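Side-chain contacts in alcohol dehydrogenase, zinc-containing (Streptococcus pneumoniae serotype 2, PDB 5YLN), which probably catalyses the reversible NAD+-dependent oxidation of alcohols to aldehydes or ketones with the aid of bound zinc: residues G43-L46 with H47-K50; A187-T190 with A191-Y194; K228-K231 with E232-L236; N300-P303 with Q304-A308; F336-A339 with A340-H343. All coordinates share one frame; numbering follows the deposited sequence.

Contact 1: residues G43-L46 with H47-K50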
# COMPACT_ATOMS: atom_id res chain seq x y z
N GLY A 43 -17.99 -17.55 -0.39
CA GLY A 43 -18.12 -17.24 1.03
C GLY A 43 -18.99 -16.02 1.29
O GLY A 43 -19.75 -15.99 2.26
N THR A 44 -18.90 -15.00 0.41
CA THR A 44 -19.72 -13.80 0.56
C THR A 44 -21.22 -14.13 0.56
O THR A 44 -22.00 -13.45 1.22
CB THR A 44 -19.38 -12.79 -0.55
OG1 THR A 44 -18.02 -12.35 -0.44
CG2 THR A 44 -20.30 -11.58 -0.50
N ASP A 45 -21.63 -15.17 -0.18
CA ASP A 45 -23.04 -15.56 -0.17
C ASP A 45 -23.46 -16.02 1.22
O ASP A 45 -24.57 -15.70 1.68
CB ASP A 45 -23.28 -16.67 -1.20
CG ASP A 45 -22.98 -16.24 -2.65
OD1 ASP A 45 -23.14 -15.04 -2.99
OD2 ASP A 45 -22.56 -17.10 -3.45
N LEU A 46 -22.60 -16.80 1.89
CA LEU A 46 -22.88 -17.19 3.27
C LEU A 46 -23.04 -15.96 4.16
O LEU A 46 -23.96 -15.89 4.98
CB LEU A 46 -21.75 -18.07 3.79
CG LEU A 46 -21.51 -19.33 2.95
CD1 LEU A 46 -20.46 -20.21 3.59
CD2 LEU A 46 -22.84 -20.06 2.79
N HIS A 47 -22.15 -14.98 3.99
CA HIS A 47 -22.24 -13.74 4.76
C HIS A 47 -23.55 -13.01 4.49
O HIS A 47 -24.17 -12.47 5.41
CB HIS A 47 -21.06 -12.82 4.42
CG HIS A 47 -19.75 -13.29 5.00
ND1 HIS A 47 -19.51 -13.34 6.35
CD2 HIS A 47 -18.61 -13.70 4.39
CE1 HIS A 47 -18.29 -13.78 6.56
NE2 HIS A 47 -17.72 -14.01 5.39
N ILE A 48 -23.99 -12.95 3.22
CA ILE A 48 -25.25 -12.28 2.90
C ILE A 48 -26.40 -12.93 3.67
O ILE A 48 -27.23 -12.24 4.27
CB ILE A 48 -25.53 -12.30 1.39
CG1 ILE A 48 -24.57 -11.39 0.63
CG2 ILE A 48 -26.99 -11.91 1.11
CD1 ILE A 48 -24.51 -11.70 -0.84
N ILE A 49 -26.47 -14.26 3.64
CA ILE A 49 -27.57 -14.98 4.28
C ILE A 49 -27.57 -14.75 5.79
O ILE A 49 -28.62 -14.64 6.42
CB ILE A 49 -27.50 -16.48 3.95
CG1 ILE A 49 -27.80 -16.70 2.46
CG2 ILE A 49 -28.44 -17.30 4.84
CD1 ILE A 49 -27.49 -18.10 1.98
N LYS A 50 -26.37 -14.67 6.38
CA LYS A 50 -26.25 -14.38 7.81
C LYS A 50 -26.72 -12.97 8.16
O LYS A 50 -27.09 -12.73 9.31
CB LYS A 50 -24.80 -14.56 8.26
CG LYS A 50 -24.45 -15.96 8.74
CD LYS A 50 -22.95 -16.11 8.99
CE LYS A 50 -22.45 -15.08 9.98
NZ LYS A 50 -23.31 -15.02 11.21
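His47, Ile48, Ile49 and Lys50 each hand their amide proton back to the carbonyl four residues earlier, so four successive i to i+4 bonds run through helix 43-50 of the GroES-like domain. The rungs are regular: Ile48 N to Thr44 O is 2.9 Å, with an N-H...O angle of 155°, and Lys50 N reaches Leu46 O at 3.0 Å. Ile49 also has a backbone bond with Gly14.

Side-chain carbons fill in around these acceptors. With CG beside the backbone N (chi1 -73°), the His47 ring swings back along the helix, bringing its CD2 to 3.3 Å from Gly43 O. Ile48 folds CG1 to 3.3 Å from Thr44 O, its CD1 nearing Thr44 CG2 at 4.2 Å. Aliphatic side chains suit the inner faces: Ile48 is buried against Val53 and Leu62, while Ile49 and Leu46 pack on Tyr333 of helix 329-337.

Other side chains turn to the metal-site surroundings. The buried Asp45 accepts a hydrogen bond at OD2 from the amide of Cys42, a ligand of one of the two zinc ions, and a weak one from Gln124 NE2; it also touches His64, a ligand of the same ion. Thr44 OG1 makes a weak hydrogen bond to a Tris molecule, probably from the crystallisation liquor. The buried Asp45 carboxylate would probably influence the electrostatics around the zinc ligands.

Contact 2: residues A187-T190 with A191-Y194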
# COMPACT_ATOMS: atom_id res chain seq x y z
N ALA A 187 -5.32 -18.09 -4.57
CA ALA A 187 -4.10 -17.28 -4.60
C ALA A 187 -2.86 -18.16 -4.68
O ALA A 187 -1.87 -17.79 -5.33
CB ALA A 187 -4.04 -16.41 -3.34
N LEU A 188 -2.87 -19.30 -3.99
CA LEU A 188 -1.76 -20.24 -4.05
C LEU A 188 -1.52 -20.73 -5.47
O LEU A 188 -0.37 -20.80 -5.93
CB LEU A 188 -2.05 -21.41 -3.12
CG LEU A 188 -1.07 -22.58 -3.13
CD1 LEU A 188 0.35 -22.14 -2.74
CD2 LEU A 188 -1.57 -23.69 -2.19
N LEU A 189 -2.59 -21.06 -6.20
CA LEU A 189 -2.42 -21.56 -7.57
C LEU A 189 -1.84 -20.48 -8.48
O LEU A 189 -0.94 -20.75 -9.27
CB LEU A 189 -3.75 -22.05 -8.13
CG LEU A 189 -4.30 -23.31 -7.44
CD1 LEU A 189 -5.67 -23.62 -7.97
CD2 LEU A 189 -3.37 -24.48 -7.63
N THR A 190 -2.38 -19.27 -8.41
CA THR A 190 -1.93 -18.24 -9.33
C THR A 190 -0.60 -17.62 -8.92
O THR A 190 0.10 -17.07 -9.78
CB THR A 190 -3.00 -17.15 -9.49
OG1 THR A 190 -3.25 -16.51 -8.23
CG2 THR A 190 -4.29 -17.76 -10.02
N ALA A 191 -0.23 -17.69 -7.63
CA ALA A 191 1.09 -17.21 -7.23
C ALA A 191 2.19 -18.02 -7.89
O ALA A 191 3.32 -17.55 -8.02
CB ALA A 191 1.29 -17.26 -5.71
N GLN A 192 1.90 -19.28 -8.23
CA GLN A 192 2.92 -20.11 -8.86
C GLN A 192 3.21 -19.71 -10.30
O GLN A 192 4.22 -20.15 -10.85
CB GLN A 192 2.50 -21.58 -8.78
CG GLN A 192 2.57 -22.11 -7.37
CD GLN A 192 1.84 -23.44 -7.16
OE1 GLN A 192 2.37 -24.50 -7.48
NE2 GLN A 192 0.64 -23.39 -6.60
N PHE A 193 2.36 -18.89 -10.93
CA PHE A 193 2.73 -18.30 -12.21
C PHE A 193 4.04 -17.51 -12.13
O PHE A 193 4.71 -17.35 -13.14
CB PHE A 193 1.65 -17.35 -12.73
CG PHE A 193 0.38 -18.02 -13.21
CD1 PHE A 193 0.42 -19.25 -13.84
CD2 PHE A 193 -0.85 -17.39 -13.05
CE1 PHE A 193 -0.75 -19.86 -14.29
CE2 PHE A 193 -2.02 -17.99 -13.49
CZ PHE A 193 -1.96 -19.22 -14.11
N TYR A 194 4.40 -17.02 -10.93
CA TYR A 194 5.59 -16.19 -10.76
C TYR A 194 6.73 -16.90 -10.02
O TYR A 194 7.68 -16.23 -9.61
CB TYR A 194 5.23 -14.89 -10.03
CG TYR A 194 4.41 -13.98 -10.90
CD1 TYR A 194 5.02 -13.21 -11.87
CD2 TYR A 194 3.03 -13.91 -10.79
CE1 TYR A 194 4.29 -12.38 -12.68
CE2 TYR A 194 2.29 -13.09 -11.61
CZ TYR A 194 2.93 -12.32 -12.54
OH TYR A 194 2.20 -11.49 -13.36
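Thr190 and Phe193 touch where helix 182-191 gives way to a short 3-10 turn. Phe193 N donates to Thr190 O over 3.1 Å, an i to i+3 bond, and the ring's CE2 lies 4.2 Å from Thr190 CG2. That methyl comes up to the ring obliquely. OG1 sits between the backbone N and carbonyl carbon (chi1 62°), where it makes at most a weak hydrogen bond, to Ala186 O, with Ala187 O also near. Threonine thus offers a polar and an apolar branch at once.

Ala191 closes the last regular turn through its amide, 2.8 Å from Ala187 O. Its small CB packs on Leu199 of strand 198-203, as does Gln192. The helix follows strand 174-178 of the Rossmann-type sheet, with what is probably the glycine-rich turn at its start.

Gln192 plays the unusual part. Its backbone N makes just a weak bond, to Leu189 O, while its extended side chain reaches back so that NE2 meets Leu188 O at 2.9 Å, almost straight at 175°, though above the carbonyl plane. NE2 also donates to Phe215 O. A side-chain amide therefore stands in for a backbone N-H, so Leu188 O keeps a donor although the backbone has left the helical path.

Contact 3: residues K228-K231 with E232-L236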
# COMPACT_ATOMS: atom_id res chain seq x y z
N LYS A 228 4.81 -19.26 17.95
CA LYS A 228 5.64 -20.29 17.36
C LYS A 228 5.58 -20.24 15.83
O LYS A 228 6.57 -20.52 15.16
CB LYS A 228 5.20 -21.65 17.90
CG LYS A 228 5.89 -22.85 17.28
CD LYS A 228 5.22 -24.12 17.79
CE LYS A 228 5.49 -25.29 16.86
NZ LYS A 228 4.95 -25.07 15.47
N ALA A 229 4.41 -19.87 15.28
CA ALA A 229 4.28 -19.74 13.83
C ALA A 229 5.10 -18.57 13.30
O ALA A 229 5.77 -18.69 12.27
CB ALA A 229 2.81 -19.55 13.45
N ILE A 230 5.02 -17.42 13.99
CA ILE A 230 5.78 -16.24 13.62
C ILE A 230 7.28 -16.54 13.65
O ILE A 230 8.00 -16.25 12.69
CB ILE A 230 5.42 -15.06 14.55
CG1 ILE A 230 3.96 -14.65 14.31
CG2 ILE A 230 6.34 -13.88 14.33
CD1 ILE A 230 3.33 -13.79 15.42
N LYS A 231 7.75 -17.17 14.73
CA LYS A 231 9.13 -17.63 14.79
C LYS A 231 9.47 -18.49 13.58
O LYS A 231 10.46 -18.25 12.88
CB LYS A 231 9.38 -18.44 16.06
CG LYS A 231 9.63 -17.62 17.30
CD LYS A 231 10.32 -18.48 18.37
CE LYS A 231 9.73 -18.28 19.76
NZ LYS A 231 9.75 -16.85 20.16
N GLU A 232 8.64 -19.49 13.31
CA GLU A 232 8.91 -20.43 12.23
C GLU A 232 8.98 -19.72 10.89
O GLU A 232 9.81 -20.06 10.04
CB GLU A 232 7.82 -21.51 12.22
CG GLU A 232 7.97 -22.50 11.10
CD GLU A 232 7.10 -23.73 11.30
OE1 GLU A 232 6.42 -23.81 12.36
OE2 GLU A 232 7.11 -24.61 10.40
N ILE A 233 8.13 -18.73 10.67
CA ILE A 233 8.16 -18.03 9.40
C ILE A 233 9.42 -17.17 9.29
O ILE A 233 10.04 -17.08 8.22
CB ILE A 233 6.87 -17.21 9.21
CG1 ILE A 233 5.71 -18.18 8.95
CG2 ILE A 233 7.02 -16.21 8.05
CD1 ILE A 233 4.33 -17.54 9.05
N TYR A 234 9.86 -16.57 10.41
CA TYR A 234 11.12 -15.82 10.37
C TYR A 234 12.31 -16.75 10.20
O TYR A 234 13.31 -16.37 9.59
CB TYR A 234 11.27 -14.95 11.63
CG TYR A 234 10.64 -13.59 11.45
CD1 TYR A 234 11.24 -12.64 10.64
CD2 TYR A 234 9.44 -13.26 12.07
CE1 TYR A 234 10.67 -11.41 10.44
CE2 TYR A 234 8.85 -12.01 11.88
CZ TYR A 234 9.47 -11.09 11.06
OH TYR A 234 8.92 -9.84 10.85
N ASP A 235 12.20 -17.99 10.69
CA ASP A 235 13.26 -18.96 10.47
C ASP A 235 13.36 -19.37 9.00
O ASP A 235 14.46 -19.62 8.51
CB ASP A 235 13.04 -20.18 11.37
CG ASP A 235 13.40 -19.89 12.83
OD1 ASP A 235 14.03 -18.83 13.09
OD2 ASP A 235 13.08 -20.73 13.70
N LEU A 236 12.23 -19.42 8.29
CA LEU A 236 12.26 -19.79 6.88
C LEU A 236 12.79 -18.68 5.99
O LEU A 236 13.24 -18.95 4.88
CB LEU A 236 10.86 -20.20 6.40
CG LEU A 236 10.32 -21.49 7.03
CD1 LEU A 236 8.81 -21.63 6.79
CD2 LEU A 236 11.08 -22.70 6.49
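Helix 226-236 belongs to the Rossmann-type domain, where it joins parallel strands 219-222 and 242-247 in a beta-alpha-beta crossover, and along it Ile230 pairs with Tyr234 and Lys228 with Glu232, one turn apart in each case. Four backbone bonds carry the spiral, among them Ile233 N to Ala229 O at 2.9 Å and Asp235 N to Lys231 O at 2.8 Å.

Ile230 and Tyr234 lie side by side and point the same way. The branch that does the touching is CG2 of Ile230, which stands opposite the backbone N and comes to the edge of the phenol ring, in its plane, 3.9 Å from CD2. The same CD2 also approaches Ile230 O at 3.4 Å, so an aromatic C-H edge rests against both a methyl group and a carbonyl. Tyrosine suits the spot because its hydroxyl can go on to bond Lys260 O.

On another side of the helix, Lys228 and Glu232 run alongside each other, both starting with CG anti to the backbone N (chi1 174° and 177°). The lysine chain bends at its last torsion and brings NZ to 3.7 Å from Glu232 OE1, a long and so probably weak salt bridge. A flexible charged chain fits the exposed position of Lys228.

Ala229 and Ile233 supply the buried side: both pack on Val221 of strand 219-222, outermost of the sheet within the chain, and on Phe257 of helix 252-261, while Ile233 reaches further to Val202 of strand 198-203.

Contact 4: residues N300-P303 with Q304-A308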
# COMPACT_ATOMS: atom_id res chain seq x y z
N ASN A 300 -10.29 -7.56 -14.94
CA ASN A 300 -9.60 -7.14 -16.15
C ASN A 300 -8.56 -8.17 -16.62
O ASN A 300 -8.21 -8.19 -17.81
CB ASN A 300 -8.95 -5.77 -15.94
CG ASN A 300 -7.99 -5.76 -14.77
OD1 ASN A 300 -8.31 -6.20 -13.68
ND2 ASN A 300 -6.79 -5.27 -15.01
N THR A 301 -8.08 -9.05 -15.73
CA THR A 301 -7.09 -10.05 -16.12
C THR A 301 -7.70 -11.33 -16.69
O THR A 301 -6.94 -12.17 -17.18
CB THR A 301 -6.19 -10.45 -14.93
OG1 THR A 301 -6.98 -11.09 -13.92
CG2 THR A 301 -5.48 -9.22 -14.34
N THR A 302 -9.03 -11.49 -16.64
CA THR A 302 -9.70 -12.68 -17.17
C THR A 302 -9.16 -13.15 -18.53
O THR A 302 -8.92 -14.35 -18.68
CB THR A 302 -11.21 -12.44 -17.24
OG1 THR A 302 -11.71 -12.11 -15.94
CG2 THR A 302 -11.93 -13.70 -17.75
N PRO A 303 -8.94 -12.28 -19.54
CA PRO A 303 -8.32 -12.77 -20.78
C PRO A 303 -6.94 -13.38 -20.59
O PRO A 303 -6.60 -14.39 -21.23
CB PRO A 303 -8.23 -11.51 -21.66
CG PRO A 303 -9.24 -10.59 -21.11
CD PRO A 303 -9.30 -10.86 -19.64
N GLN A 304 -6.11 -12.76 -19.74
CA GLN A 304 -4.77 -13.29 -19.52
C GLN A 304 -4.82 -14.62 -18.77
O GLN A 304 -4.04 -15.54 -19.05
CB GLN A 304 -3.92 -12.26 -18.76
CG GLN A 304 -2.50 -12.72 -18.40
CD GLN A 304 -1.74 -11.73 -17.49
OE1 GLN A 304 -2.35 -10.94 -16.75
NE2 GLN A 304 -0.40 -11.78 -17.55
N LEU A 305 -5.76 -14.76 -17.83
CA LEU A 305 -5.90 -16.02 -17.11
C LEU A 305 -6.42 -17.11 -18.01
O LEU A 305 -5.99 -18.27 -17.90
CB LEU A 305 -6.82 -15.87 -15.89
CG LEU A 305 -6.37 -14.97 -14.73
CD1 LEU A 305 -7.56 -14.73 -13.79
CD2 LEU A 305 -5.22 -15.59 -13.98
N LEU A 306 -7.35 -16.78 -18.91
CA LEU A 306 -7.80 -17.75 -19.90
C LEU A 306 -6.62 -18.26 -20.74
O LEU A 306 -6.47 -19.47 -20.96
CB LEU A 306 -8.86 -17.13 -20.80
CG LEU A 306 -10.28 -16.95 -20.25
CD1 LEU A 306 -11.04 -16.02 -21.18
CD2 LEU A 306 -10.99 -18.30 -20.13
N LYS A 307 -5.76 -17.34 -21.19
CA LYS A 307 -4.57 -17.75 -21.94
C LYS A 307 -3.66 -18.63 -21.08
O LYS A 307 -3.23 -19.71 -21.51
CB LYS A 307 -3.80 -16.52 -22.44
CG LYS A 307 -4.47 -15.72 -23.55
CD LYS A 307 -3.44 -14.75 -24.19
CE LYS A 307 -4.08 -13.59 -24.92
NZ LYS A 307 -3.34 -12.32 -24.66
N ALA A 308 -3.39 -18.21 -19.84
CA ALA A 308 -2.53 -18.97 -18.95
C ALA A 308 -3.16 -20.28 -18.46
O ALA A 308 -2.48 -21.00 -17.73
CB ALA A 308 -2.11 -18.10 -17.75
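Thr301 meets Leu305 twice, by backbone and by side chain. Leu305 N donates to Thr301 O over 2.9 Å, and Gln304 N adds a weak bond to the same oxygen. Beside them Thr301 OG1 lies 3.7 Å from Leu305 CD1, the two side chains running at a slant to one another. The hydroxyl is held between the backbone N and carbonyl carbon of its own residue (chi1 64°), which lets it reach Glu161 while its flank lies against the leucine.

One residue further on, Leu306 N reaches Thr302 O at 2.9 Å and 164°. Leu306 also folds CG to 3.3 Å from that oxygen, and its CD1 nears Thr302 CG2 at 4.2 Å. Next comes Lys307, whose amide is 3.1 Å from Pro303 O, with its CG beside the same acceptor.

All this is the opening of helix 302-310, which follows the last strand, 291-293, of the parallel Rossmann-type sheet. Proline suits the place: it has no N-H to leave without a carbonyl partner near a helix start, and its ring fixes phi at a helical value of -60°.

The threonines are positioned by a second shell. Thr301 OG1 is hydrogen-bonded to Glu161 OE2 on helix 157-165, and Thr302 OG1 to Thr299 O just upstream, so both hydroxyls of this buried pair have partners. Leu305 packs on Tyr160 of that helix and on Leu152, and Leu306 rests against Leu152 and Pro141, as expected of leucines on a helix's inner side. Thr302 and Pro303 lean on Tyr138 of strand 137-139, and the exposed Gln304 touches Tyr160.

Contact 5: residues F336-A339 with A340-H343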
# COMPACT_ATOMS: atom_id res chain seq x y z
N PHE A 336 -21.29 -26.50 1.74
CA PHE A 336 -20.33 -25.41 1.69
C PHE A 336 -20.17 -24.72 3.04
O PHE A 336 -19.05 -24.46 3.49
CB PHE A 336 -20.75 -24.40 0.62
CG PHE A 336 -19.73 -23.34 0.33
CD1 PHE A 336 -18.47 -23.69 -0.16
CD2 PHE A 336 -20.03 -22.01 0.52
CE1 PHE A 336 -17.52 -22.72 -0.42
CE2 PHE A 336 -19.09 -21.02 0.22
CZ PHE A 336 -17.84 -21.38 -0.24
N SER A 337 -21.29 -24.41 3.71
CA SER A 337 -21.22 -23.75 5.01
C SER A 337 -20.60 -24.62 6.10
O SER A 337 -20.24 -24.09 7.16
CB SER A 337 -22.62 -23.30 5.47
OG SER A 337 -23.39 -24.41 5.90
N LYS A 338 -20.48 -25.93 5.88
CA LYS A 338 -19.82 -26.86 6.79
C LYS A 338 -18.65 -27.54 6.09
O LYS A 338 -18.40 -28.74 6.27
CB LYS A 338 -20.81 -27.90 7.31
CG LYS A 338 -22.01 -27.32 8.01
CD LYS A 338 -21.79 -27.27 9.52
CE LYS A 338 -22.99 -27.84 10.27
NZ LYS A 338 -24.20 -27.03 9.99
N ALA A 339 -17.93 -26.76 5.28
CA ALA A 339 -16.92 -27.29 4.37
C ALA A 339 -15.93 -28.21 5.08
O ALA A 339 -15.56 -29.26 4.54
CB ALA A 339 -16.20 -26.13 3.69
N ALA A 340 -15.51 -27.85 6.30
CA ALA A 340 -14.54 -28.66 7.03
C ALA A 340 -15.06 -30.09 7.28
O ALA A 340 -14.30 -31.06 7.18
CB ALA A 340 -14.18 -27.98 8.36
N ASP A 341 -16.35 -30.24 7.60
CA ASP A 341 -16.91 -31.58 7.81
C ASP A 341 -16.81 -32.45 6.56
O ASP A 341 -16.68 -33.67 6.66
CB ASP A 341 -18.38 -31.51 8.24
CG ASP A 341 -18.60 -30.69 9.49
OD1 ASP A 341 -17.62 -30.10 10.01
OD2 ASP A 341 -19.77 -30.62 9.95
N HIS A 342 -16.87 -31.84 5.37
CA HIS A 342 -16.90 -32.56 4.10
C HIS A 342 -15.62 -32.45 3.30
O HIS A 342 -15.59 -32.95 2.16
CB HIS A 342 -18.07 -32.08 3.24
CG HIS A 342 -19.39 -32.11 3.95
ND1 HIS A 342 -19.86 -31.05 4.68
CD2 HIS A 342 -20.32 -33.09 4.05
CE1 HIS A 342 -21.03 -31.36 5.21
NE2 HIS A 342 -21.33 -32.60 4.84
N HIS A 343 -14.56 -31.82 3.83
CA HIS A 343 -13.34 -31.57 3.07
C HIS A 343 -13.67 -30.88 1.75
O HIS A 343 -13.09 -31.18 0.71
CB HIS A 343 -12.56 -32.87 2.83
CG HIS A 343 -12.23 -33.63 4.09
ND1 HIS A 343 -12.17 -35.01 4.14
CD2 HIS A 343 -11.94 -33.20 5.34
CE1 HIS A 343 -11.87 -35.39 5.37
NE2 HIS A 343 -11.72 -34.31 6.12
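Lys338 lays its side chain over Asp341, the two crossing at a slant. Its CB begins the contact, 3.9 Å from Asp341 OD2 and 4.1 Å from CE1 of the His342 ring. CG leaves beside the backbone N, and the chain then bends sharply (chi2 -95°) instead of stretching away, so that CD returns to 3.9 Å from the same OD2. Beyond CD the chain bends twice more and turns off: NZ ends 5.7 Å from Asp341 OD2, too far for a salt bridge although the charges probably attract, and makes a long, weak ion pair with Glu334 instead. A long charged chain is tolerated at this exposed joint, its ammonium group lying near two acidic residues and closely paired with neither.

The backbone of Lys338 marks the break between helix 329-337 and the short, weakly bonded helix 339-342. Its carbonyl faces the second helix and is gripped from two directions. Asp341 N gives it a weak bond, and His342 ND1 a better one of 3.2 Å, at an N-H...O angle of 146°; the imidazole nitrogen stands above the carbonyl plane, and the oxygen lies slightly off the ring plane. The histidine thereby replaces part of the bonding that a regular helix would have supplied.

Ala339 O receives a weak bond from His342 N, 3.0 Å away. The short helix then ends in a Schellman motif, with His343 taking up positive phi (53°). Ala339 touches Ala344 just beyond it, while Phe336 on the preceding helix packs on Ile41.

In the fold
Along the chain the five contacts follow one another in series, and in space they form two touching pairs and one outlier. Contact 1, in the GroES-like range beside the zinc ion held by Cys42 and His64, and contact 5 have centres about 15 Å apart and meet where Leu46 packs on Phe336 and Ser337. Contacts 2 and 4, about 13 Å between centres, meet where Phe193 rests on Leu305 and Ala308, joining the turn after helix 182-191 to the side of helix 302-310. Contact 3 lies over the outer strands of the parallel sheet, about 22 Å centre to centre from contact 2. Thus helix 329-337 packs against the helix next to the metal site, while residues 187-194 and 300-308 pack together within the Rossmann-type region, probably the coenzyme-binding domain as in the family.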